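Chitin oligosaccahride binding protein NagB1 (Paenibacillus sp. FPU-7, PDB 7EHP) binds the chitin oligosaccharides N,N'-diacetylchitobiose and N,N',N''-triacetylchitotriose as an extracellular solute-binding protein and probably hands them to an ABC transporter. Local coordinates at residues E84-L89 / G108-L113; T115-E120 / G280-G285. All coordinates share one frame; numbering follows the deposited sequence.

From the N terminus the chain reaches the turn into helix 86-92, and interaction 1 closes a short loop when residues 108-113, 19 residues further on, come back against that turn. The same long strand, 109-125, then runs inward, and its next residues, 115-120, open interaction 2. That contact closes only after a further 160 residues, when strand 277-288 returns antiparallel beside it. The two contacts therefore follow one another in series, neither nested nor crossed, with centres about 18 Å apart. Interaction 1 ties a helix to the outer end of the shared strand; interaction 2 joins its inner part to a neighbouring strand at the bound sugar.

Interaction 1. Residues E84-L89 / G108-L113; sequences ELTPIL and GKIYGL
The turn leading into helix 86-92 is capped by Glu84, whose carboxylate also holds the start of strand 109-125. Glu84 CG stands anti to the backbone N (chi1 -151°), and the bend at chi2 brings the acid back over its own turn. Glu84 OE1 accepts from Thr86 N at 3.0 Å, from above the carboxylate plane. Glu84 OE2 takes two donors: the Thr86 hydroxyl on its syn lone pair, and on the anti side Ile110 N, 2.9 Å from OE2 and nearly straight at 173°. A carboxylate suits this place because it can accept from helix and strand together. Leu85 N returns a bond to Ile110 O, 2.8 Å long. The aliphatic part of Glu84 is used too, CG lying 3.7 Å above one face of the Tyr111 ring, toward its rim, as a CH-pi contact. An alanine in place of Glu84 would probably leave Ile110 N and Thr86 N without their acceptor and take the CH-pi contact of CG from the Tyr111 ring. Deeper in, branched aliphatic residues interlock: Leu85 CD1 meets Leu113 CG at 3.8 Å, while Leu89 sets CD1 against Ile110 CD1 and CD2 against Leu113 CD2. A water bridges Thr86 OG1 and Gly108 O. Leu113 continues inward onto Ile304 of helix 294-307, which Ile88 also touches, and pairs through its backbone with Tyr286 of strand 277-288.

Interaction 2. Residues T115-E120 / G280-G285; sequences TAYFVE and GGYSNG. With NAG (2-acetamido-2-deoxy-beta-D-glucopyranose), chain C; NAG (2-acetamido-2-deoxy-beta-D-glucopyranose), chain B.
Phe118 is sandwiched between backbone and sugar: Gly280 CA lies 3.7 Å above one face of its ring, toward the rim, and C6 of the chain B NAG lies 3.5 Å above the opposite face, over the centre. The ring reaches there because CG sits between the backbone N and the carbonyl carbon (chi1 85°), folding it back across the neighbouring strand. Glycine suits position 280, where a beta carbon would collide with Phe118 O and Val119 CG1. Phe118 and Gly281 form an antiparallel hydrogen-bonded pair, Phe118 N to Gly281 O being 3.0 Å and nearly straight at 172°. Past this pair the direct bonding lapses and a water bridges the strands, donating to Ala116 O and accepting from Asn284 N; Thr115 N then bonds to Asn284 O. Away from the sugar, Tyr117 CD1 rests 3.5 Å above a face of the Tyr282 ring, the planes turned 53° apart, while the Tyr117 hydroxyl bonds to Gln349. Asn284 OD1 accepts from N2 of the chain C NAG at 2.7 Å, its ND2 being held by Asp66 and Leu67 O. Ser283 OG shares a hydrogen bond with O6 of the chain B NAG, and Ala116 CB touches the chain C acetyl methyl, C8, at 3.6 Å. An aromatic face against a sugar's hydroxymethyl carbon, with polar side chains reading its substituents and those of its neighbour, is consistent with the sugar-binding clefts of this family.

Interaction 1. Residues E84-L89 / G108-L113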
ATOM      1  N   GLU A  84      -7.655  17.368 -14.723  1.00 29.12           N
ATOM      2  CA  GLU A  84      -8.393  17.789 -13.538  1.00 29.84           C
ATOM      3  C   GLU A  84      -9.813  17.242 -13.596  1.00 32.50           C
ATOM      4  O   GLU A  84     -10.471  17.309 -14.636  1.00 34.87           O
ATOM      5  CB  GLU A  84      -8.406  19.313 -13.430  1.00 29.49           C
ATOM      6  CG  GLU A  84      -8.495  19.837 -12.007  1.00 31.12           C
ATOM      7  CD  GLU A  84      -9.909  19.818 -11.483  1.00 33.89           C
ATOM      8  OE1 GLU A  84     -10.842  19.924 -12.311  1.00 33.77           O
ATOM      9  OE2 GLU A  84     -10.099  19.708 -10.250  1.00 31.09           O
ATOM     10  N   LEU A  85     -10.290  16.708 -12.470  1.00 26.31           N
ATOM     11  CA  LEU A  85     -11.464  15.840 -12.466  1.00 29.35           C
ATOM     12  C   LEU A  85     -12.712  16.464 -11.852  1.00 29.25           C
ATOM     13  O   LEU A  85     -13.728  15.772 -11.718  1.00 30.89           O
ATOM     14  CB  LEU A  85     -11.149  14.533 -11.736  1.00 24.65           C
ATOM     15  CG  LEU A  85      -9.964  13.723 -12.258  1.00 27.90           C
ATOM     16  CD1 LEU A  85      -9.837  12.413 -11.487  1.00 25.47           C
ATOM     17  CD2 LEU A  85     -10.095  13.461 -13.752  1.00 22.05           C
ATOM     18  N   THR A  86     -12.674  17.729 -11.470  1.00 27.05           N
ATOM     19  CA  THR A  86     -13.846  18.291 -10.803  1.00 37.33           C
ATOM     20  C   THR A  86     -15.054  18.480 -11.735  1.00 31.78           C
ATOM     21  O   THR A  86     -16.185  18.200 -11.311  1.00 32.09           O
ATOM     22  CB  THR A  86     -13.471  19.607 -10.119  1.00 40.55           C
ATOM     23  OG1 THR A  86     -12.381  19.369  -9.214  1.00 34.23           O
ATOM     24  CG2 THR A  86     -14.660  20.152  -9.339  1.00 34.50           C
ATOM     25  N   PRO A  87     -14.891  18.930 -12.990  1.00 28.56           N
ATOM     26  CA  PRO A  87     -16.071  18.959 -13.877  1.00 34.99           C
ATOM     27  C   PRO A  87     -16.723  17.600 -14.022  1.00 37.24           C
ATOM     28  O   PRO A  87     -17.952  17.495 -13.930  1.00 38.15           O
ATOM     29  CB  PRO A  87     -15.498  19.464 -15.208  1.00 29.70           C
ATOM     30  CG  PRO A  87     -14.316  20.262 -14.819  1.00 30.31           C
ATOM     31  CD  PRO A  87     -13.712  19.491 -13.676  1.00 31.05           C
ATOM     32  N   ILE A  88     -15.914  16.548 -14.203  1.00 35.09           N
ATOM     33  CA  ILE A  88     -16.439  15.196 -14.379  1.00 30.53           C
ATOM     34  C   ILE A  88     -17.105  14.696 -13.107  1.00 33.01           C
ATOM     35  O   ILE A  88     -18.145  14.027 -13.155  1.00 36.84           O
ATOM     36  CB  ILE A  88     -15.309  14.258 -14.826  1.00 29.77           C
ATOM     37  CG1 ILE A  88     -14.749  14.721 -16.164  1.00 26.21           C
ATOM     38  CG2 ILE A  88     -15.787  12.802 -14.878  1.00 27.81           C
ATOM     39  CD1 ILE A  88     -13.688  13.787 -16.702  1.00 29.22           C
ATOM     40  N   LEU A  89     -16.510  14.988 -11.950  1.00 32.49           N
ATOM     41  CA  LEU A  89     -17.095  14.517 -10.701  1.00 33.91           C
ATOM     42  C   LEU A  89     -18.449  15.161 -10.448  1.00 28.03           C
ATOM     43  O   LEU A  89     -19.335  14.529  -9.862  1.00 28.06           O
ATOM     44  CB  LEU A  89     -16.144  14.797  -9.534  1.00 32.39           C
ATOM     45  CG  LEU A  89     -14.876  13.941  -9.506  1.00 29.57           C
ATOM     46  CD1 LEU A  89     -13.882  14.442  -8.463  1.00 30.80           C
ATOM     47  CD2 LEU A  89     -15.245  12.505  -9.262  1.00 27.09           C
ATOM     48  N   GLY A 108      -6.931  22.630  -3.922  1.00 39.36           N
ATOM     49  CA  GLY A 108      -8.354  22.431  -4.061  1.00 36.25           C
ATOM     50  C   GLY A 108      -8.812  21.732  -5.322  1.00 38.70           C
ATOM     51  O   GLY A 108     -10.022  21.524  -5.474  1.00 33.59           O
ATOM     52  N   LYS A 109      -7.906  21.362  -6.233  1.00 37.89           N
ATOM     53  CA  LYS A 109      -8.258  20.664  -7.465  1.00 35.83           C
ATOM     54  C   LYS A 109      -7.877  19.189  -7.375  1.00 34.41           C
ATOM     55  O   LYS A 109      -6.979  18.807  -6.624  1.00 29.83           O
ATOM     56  CB  LYS A 109      -7.583  21.318  -8.674  1.00 27.77           C
ATOM     57  CG  LYS A 109      -8.292  22.595  -9.105  1.00 33.79           C
ATOM     58  CD  LYS A 109      -7.356  23.567  -9.792  1.00 36.93           C
ATOM     59  CE  LYS A 109      -8.062  24.889 -10.096  1.00 50.37           C
ATOM     60  NZ  LYS A 109      -9.277  24.732 -10.961  1.00 51.82           N
ATOM     61  N   ILE A 110      -8.570  18.359  -8.162  1.00 27.29           N
ATOM     62  CA  ILE A 110      -8.577  16.907  -7.987  1.00 25.52           C
ATOM     63  C   ILE A 110      -8.009  16.247  -9.238  1.00 32.91           C
ATOM     64  O   ILE A 110      -8.503  16.490 -10.350  1.00 27.92           O
ATOM     65  CB  ILE A 110      -9.999  16.403  -7.701  1.00 25.15           C
ATOM     66  CG1 ILE A 110     -10.539  17.081  -6.457  1.00 24.17           C
ATOM     67  CG2 ILE A 110     -10.033  14.881  -7.529  1.00 23.70           C
ATOM     68  CD1 ILE A 110     -11.996  16.887  -6.260  1.00 31.33           C
ATOM     69  N   TYR A 111      -6.985  15.385  -9.062  1.00 24.41           N
ATOM     70  CA  TYR A 111      -6.278  14.839 -10.218  1.00 21.89           C
ATOM     71  C   TYR A 111      -6.158  13.317 -10.207  1.00 23.16           C
ATOM     72  O   TYR A 111      -5.451  12.755 -11.056  1.00 19.72           O
ATOM     73  CB  TYR A 111      -4.882  15.464 -10.350  1.00 27.03           C
ATOM     74  CG  TYR A 111      -4.879  16.979 -10.512  1.00 30.07           C
ATOM     75  CD1 TYR A 111      -5.059  17.812  -9.411  1.00 30.83           C
ATOM     76  CD2 TYR A 111      -4.717  17.576 -11.768  1.00 30.80           C
ATOM     77  CE1 TYR A 111      -5.052  19.192  -9.545  1.00 34.82           C
ATOM     78  CE2 TYR A 111      -4.717  18.973 -11.915  1.00 26.55           C
ATOM     79  CZ  TYR A 111      -4.885  19.768 -10.791  1.00 34.46           C
ATOM     80  OH  TYR A 111      -4.879  21.142 -10.876  1.00 32.10           O
ATOM     81  N   GLY A 112      -6.834  12.641  -9.295  1.00 18.26           N
ATOM     82  CA  GLY A 112      -6.953  11.198  -9.356  1.00 19.09           C
ATOM     83  C   GLY A 112      -8.046  10.766  -8.410  1.00 20.05           C
ATOM     84  O   GLY A 112      -8.564  11.566  -7.621  1.00 18.57           O
ATOM     85  N   LEU A 113      -8.406   9.488  -8.508  1.00 17.21           N
ATOM     86  CA  LEU A 113      -9.476   8.924  -7.686  1.00 19.65           C
ATOM     87  C   LEU A 113      -8.984   7.628  -7.060  1.00 18.34           C
ATOM     88  O   LEU A 113      -8.588   6.700  -7.797  1.00 20.21           O
ATOM     89  CB  LEU A 113     -10.749   8.690  -8.516  1.00 17.71           C
ATOM     90  CG  LEU A 113     -11.410   9.921  -9.156  1.00 24.97           C
ATOM     91  CD1 LEU A 113     -12.584   9.529 -10.074  1.00 22.54           C
ATOM     92  CD2 LEU A 113     -11.849  10.937  -8.092  1.00 21.36           C
TER
HETATM   93  O   HOH W   1     -12.638  20.246  -6.757  1.00 32.46           O

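Interaction 2. Residues T115-E120 / G280-G285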
ATOM      1  N   THR A 115      -9.211   3.975  -5.674  1.00 15.98           N
ATOM      2  CA  THR A 115     -10.150   2.876  -5.839  1.00 16.67           C
ATOM      3  C   THR A 115     -10.314   2.068  -4.576  1.00 16.04           C
ATOM      4  O   THR A 115     -11.201   1.214  -4.528  1.00 17.52           O
ATOM      5  CB  THR A 115      -9.713   1.911  -6.947  1.00 16.38           C
ATOM      6  OG1 THR A 115      -8.386   1.450  -6.675  1.00 13.66           O
ATOM      7  CG2 THR A 115      -9.805   2.568  -8.348  1.00 12.93           C
ATOM      8  N   ALA A 116      -9.448   2.279  -3.583  1.00 15.18           N
ATOM      9  CA  ALA A 116      -9.474   1.487  -2.367  1.00 16.19           C
ATOM     10  C   ALA A 116      -9.072   2.343  -1.176  1.00 18.36           C
ATOM     11  O   ALA A 116      -8.357   3.335  -1.313  1.00 20.16           O
ATOM     12  CB  ALA A 116      -8.525   0.288  -2.446  1.00 16.34           C
ATOM     13  N   TYR A 117      -9.543   1.934  -0.005  1.00 21.15           N
ATOM     14  CA  TYR A 117      -8.944   2.317   1.260  1.00 22.16           C
ATOM     15  C   TYR A 117      -8.062   1.169   1.732  1.00 18.15           C
ATOM     16  O   TYR A 117      -8.463   0.002   1.665  1.00 20.39           O
ATOM     17  CB  TYR A 117     -10.019   2.625   2.307  1.00 20.58           C
ATOM     18  CG  TYR A 117      -9.495   2.740   3.718  1.00 24.92           C
ATOM     19  CD1 TYR A 117      -8.923   3.922   4.167  1.00 21.12           C
ATOM     20  CD2 TYR A 117      -9.564   1.659   4.597  1.00 22.44           C
ATOM     21  CE1 TYR A 117      -8.445   4.037   5.456  1.00 23.95           C
ATOM     22  CE2 TYR A 117      -9.096   1.766   5.885  1.00 24.36           C
ATOM     23  CZ  TYR A 117      -8.537   2.960   6.308  1.00 27.42           C
ATOM     24  OH  TYR A 117      -8.059   3.069   7.584  1.00 25.97           O
ATOM     25  N   PHE A 118      -6.864   1.490   2.203  1.00 19.48           N
ATOM     26  CA  PHE A 118      -5.945   0.463   2.678  1.00 18.69           C
ATOM     27  C   PHE A 118      -5.647   0.686   4.153  1.00 19.61           C
ATOM     28  O   PHE A 118      -5.712   1.815   4.640  1.00 17.93           O
ATOM     29  CB  PHE A 118      -4.627   0.453   1.847  1.00 20.35           C
ATOM     30  CG  PHE A 118      -3.583   1.446   2.315  1.00 17.73           C
ATOM     31  CD1 PHE A 118      -2.677   1.116   3.323  1.00 20.08           C
ATOM     32  CD2 PHE A 118      -3.499   2.703   1.735  1.00 22.32           C
ATOM     33  CE1 PHE A 118      -1.716   2.041   3.759  1.00 17.98           C
ATOM     34  CE2 PHE A 118      -2.556   3.628   2.158  1.00 19.45           C
ATOM     35  CZ  PHE A 118      -1.656   3.295   3.165  1.00 19.55           C
ATOM     36  N   VAL A 119      -5.361  -0.410   4.869  1.00 16.25           N
ATOM     37  CA  VAL A 119      -4.590  -0.377   6.111  1.00 18.68           C
ATOM     38  C   VAL A 119      -3.447  -1.371   5.973  1.00 15.93           C
ATOM     39  O   VAL A 119      -3.525  -2.333   5.205  1.00 20.36           O
ATOM     40  CB  VAL A 119      -5.416  -0.707   7.392  1.00 20.86           C
ATOM     41  CG1 VAL A 119      -6.329   0.430   7.773  1.00 18.81           C
ATOM     42  CG2 VAL A 119      -6.204  -2.003   7.227  1.00 18.17           C
ATOM     43  N   GLU A 120      -2.374  -1.136   6.722  1.00 18.15           N
ATOM     44  CA  GLU A 120      -1.283  -2.090   6.851  1.00 20.45           C
ATOM     45  C   GLU A 120      -1.177  -2.505   8.305  1.00 18.24           C
ATOM     46  O   GLU A 120      -1.218  -1.657   9.195  1.00 16.72           O
ATOM     47  CB  GLU A 120       0.043  -1.492   6.392  1.00 19.56           C
ATOM     48  CG  GLU A 120       0.154  -1.311   4.911  1.00 17.99           C
ATOM     49  CD  GLU A 120       1.504  -0.767   4.489  1.00 18.61           C
ATOM     50  OE1 GLU A 120       2.480  -0.890   5.278  1.00 11.89           O
ATOM     51  OE2 GLU A 120       1.573  -0.206   3.370  1.00 18.58           O
ATOM     52  N   GLY A 280      -2.728   3.740   7.179  1.00 19.49           N
ATOM     53  CA  GLY A 280      -3.869   3.572   6.299  1.00 22.54           C
ATOM     54  C   GLY A 280      -4.211   4.864   5.598  1.00 21.41           C
ATOM     55  O   GLY A 280      -3.806   5.950   6.025  1.00 19.87           O
ATOM     56  N   GLY A 281      -4.962   4.734   4.506  1.00 19.59           N
ATOM     57  CA  GLY A 281      -5.411   5.910   3.792  1.00 17.86           C
ATOM     58  C   GLY A 281      -5.997   5.546   2.441  1.00 19.74           C
ATOM     59  O   GLY A 281      -6.265   4.380   2.149  1.00 20.82           O
ATOM     60  N   TYR A 282      -6.150   6.570   1.614  1.00 22.08           N
ATOM     61  CA  TYR A 282      -6.838   6.479   0.321  1.00 23.66           C
ATOM     62  C   TYR A 282      -5.838   6.859  -0.766  1.00 24.34           C
ATOM     63  O   TYR A 282      -5.930   7.938  -1.359  1.00 21.25           O
ATOM     64  CB  TYR A 282      -8.065   7.402   0.292  1.00 20.62           C
ATOM     65  CG  TYR A 282      -9.077   7.156   1.385  1.00 24.66           C
ATOM     66  CD1 TYR A 282      -8.851   7.583   2.691  1.00 28.05           C
ATOM     67  CD2 TYR A 282     -10.272   6.507   1.110  1.00 27.34           C
ATOM     68  CE1 TYR A 282      -9.787   7.350   3.695  1.00 24.92           C
ATOM     69  CE2 TYR A 282     -11.212   6.279   2.100  1.00 27.69           C
ATOM     70  CZ  TYR A 282     -10.967   6.702   3.387  1.00 26.42           C
ATOM     71  OH  TYR A 282     -11.909   6.451   4.361  1.00 26.04           O
ATOM     72  N   SER A 283      -4.885   5.966  -1.030  1.00 20.62           N
ATOM     73  CA  SER A 283      -3.634   6.344  -1.680  1.00 19.49           C
ATOM     74  C   SER A 283      -3.548   5.998  -3.157  1.00 15.40           C
ATOM     75  O   SER A 283      -2.771   6.636  -3.880  1.00 15.85           O
ATOM     76  CB  SER A 283      -2.471   5.643  -0.982  1.00 15.59           C
ATOM     77  OG  SER A 283      -2.641   4.243  -1.139  1.00 19.19           O
ATOM     78  N   ASN A 284      -4.256   4.963  -3.607  1.00 15.66           N
ATOM     79  CA  ASN A 284      -3.980   4.327  -4.890  1.00 16.96           C
ATOM     80  C   ASN A 284      -5.269   4.125  -5.670  1.00 17.08           C
ATOM     81  O   ASN A 284      -6.238   3.562  -5.149  1.00 19.10           O
ATOM     82  CB  ASN A 284      -3.283   2.974  -4.709  1.00 14.61           C
ATOM     83  CG  ASN A 284      -2.844   2.370  -6.038  1.00 18.46           C
ATOM     84  OD1 ASN A 284      -2.855   1.154  -6.217  1.00 18.99           O
ATOM     85  ND2 ASN A 284      -2.457   3.229  -6.975  1.00 15.70           N
ATOM     86  N   GLY A 285      -5.268   4.577  -6.915  1.00 19.67           N
ATOM     87  CA  GLY A 285      -6.410   4.445  -7.792  1.00 16.07           C
ATOM     88  C   GLY A 285      -5.966   4.681  -9.214  1.00 18.85           C
ATOM     89  O   GLY A 285      -4.982   4.072  -9.651  1.00 15.92           O
TER
HETATM   90  C1  NAG C   1      -2.319  -2.769  -4.995  1.00 17.58           C
HETATM   91  C2  NAG C   1      -2.719  -1.661  -4.023  1.00 17.48           C
HETATM   92  C3  NAG C   1      -1.502  -0.806  -3.670  1.00 17.33           C
HETATM   93  C4  NAG C   1      -0.292  -1.665  -3.286  1.00 14.46           C
HETATM   94  C5  NAG C   1      -0.116  -2.840  -4.258  1.00 18.25           C
HETATM   95  C6  NAG C   1       0.972  -3.826  -3.889  1.00 20.80           C
HETATM   96  C7  NAG C   1      -5.082  -1.125  -4.473  1.00 15.67           C
HETATM   97  C8  NAG C   1      -6.027  -0.121  -5.065  1.00 14.79           C
HETATM   98  N2  NAG C   1      -3.781  -0.828  -4.568  1.00 15.09           N
HETATM   99  O1  NAG C   1      -3.435  -3.512  -5.344  1.00 33.12           O
HETATM  100  O3  NAG C   1      -1.861   0.094  -2.625  1.00 15.87           O
HETATM  101  O4  NAG C   1       0.867  -0.858  -3.460  1.00 14.48           O
HETATM  102  O5  NAG C   1      -1.335  -3.583  -4.395  1.00 17.31           O
HETATM  103  O6  NAG C   1       1.259  -4.677  -4.996  1.00 16.44           O
HETATM  104  O7  NAG C   1      -5.481  -2.162  -3.943  1.00 17.72           O
HETATM  105  C1  NAG B   2       1.422  -0.340  -2.254  1.00 18.97           C
HETATM  106  C2  NAG B   2       2.686   0.416  -2.651  1.00 16.84           C
HETATM  107  C3  NAG B   2       3.336   1.031  -1.421  1.00 14.29           C
HETATM  108  C4  NAG B   2       2.334   1.910  -0.691  1.00 14.29           C
HETATM  109  C5  NAG B   2       1.071   1.114  -0.367  1.00 18.03           C
HETATM  110  C6  NAG B   2      -0.016   1.948   0.275  1.00 18.06           C
HETATM  111  C7  NAG B   2       4.076  -0.127  -4.603  1.00 18.56           C
HETATM  112  C8  NAG B   2       5.044  -1.088  -5.195  1.00 16.85           C
HETATM  113  N2  NAG B   2       3.625  -0.428  -3.376  1.00 17.16           N
HETATM  114  O3  NAG B   2       4.452   1.809  -1.824  1.00 17.15           O
HETATM  115  O4  NAG B   2       2.888   2.396   0.524  1.00 14.14           O
HETATM  116  O5  NAG B   2       0.517   0.548  -1.562  1.00 13.78           O
HETATM  117  O6  NAG B   2      -0.317   3.111  -0.487  1.00 19.21           O
HETATM  118  O7  NAG B   2       3.718   0.892  -5.203  1.00 17.90           O
HETATM  119  O   HOH W   2      -5.805   2.951  -2.433  1.00 21.11           O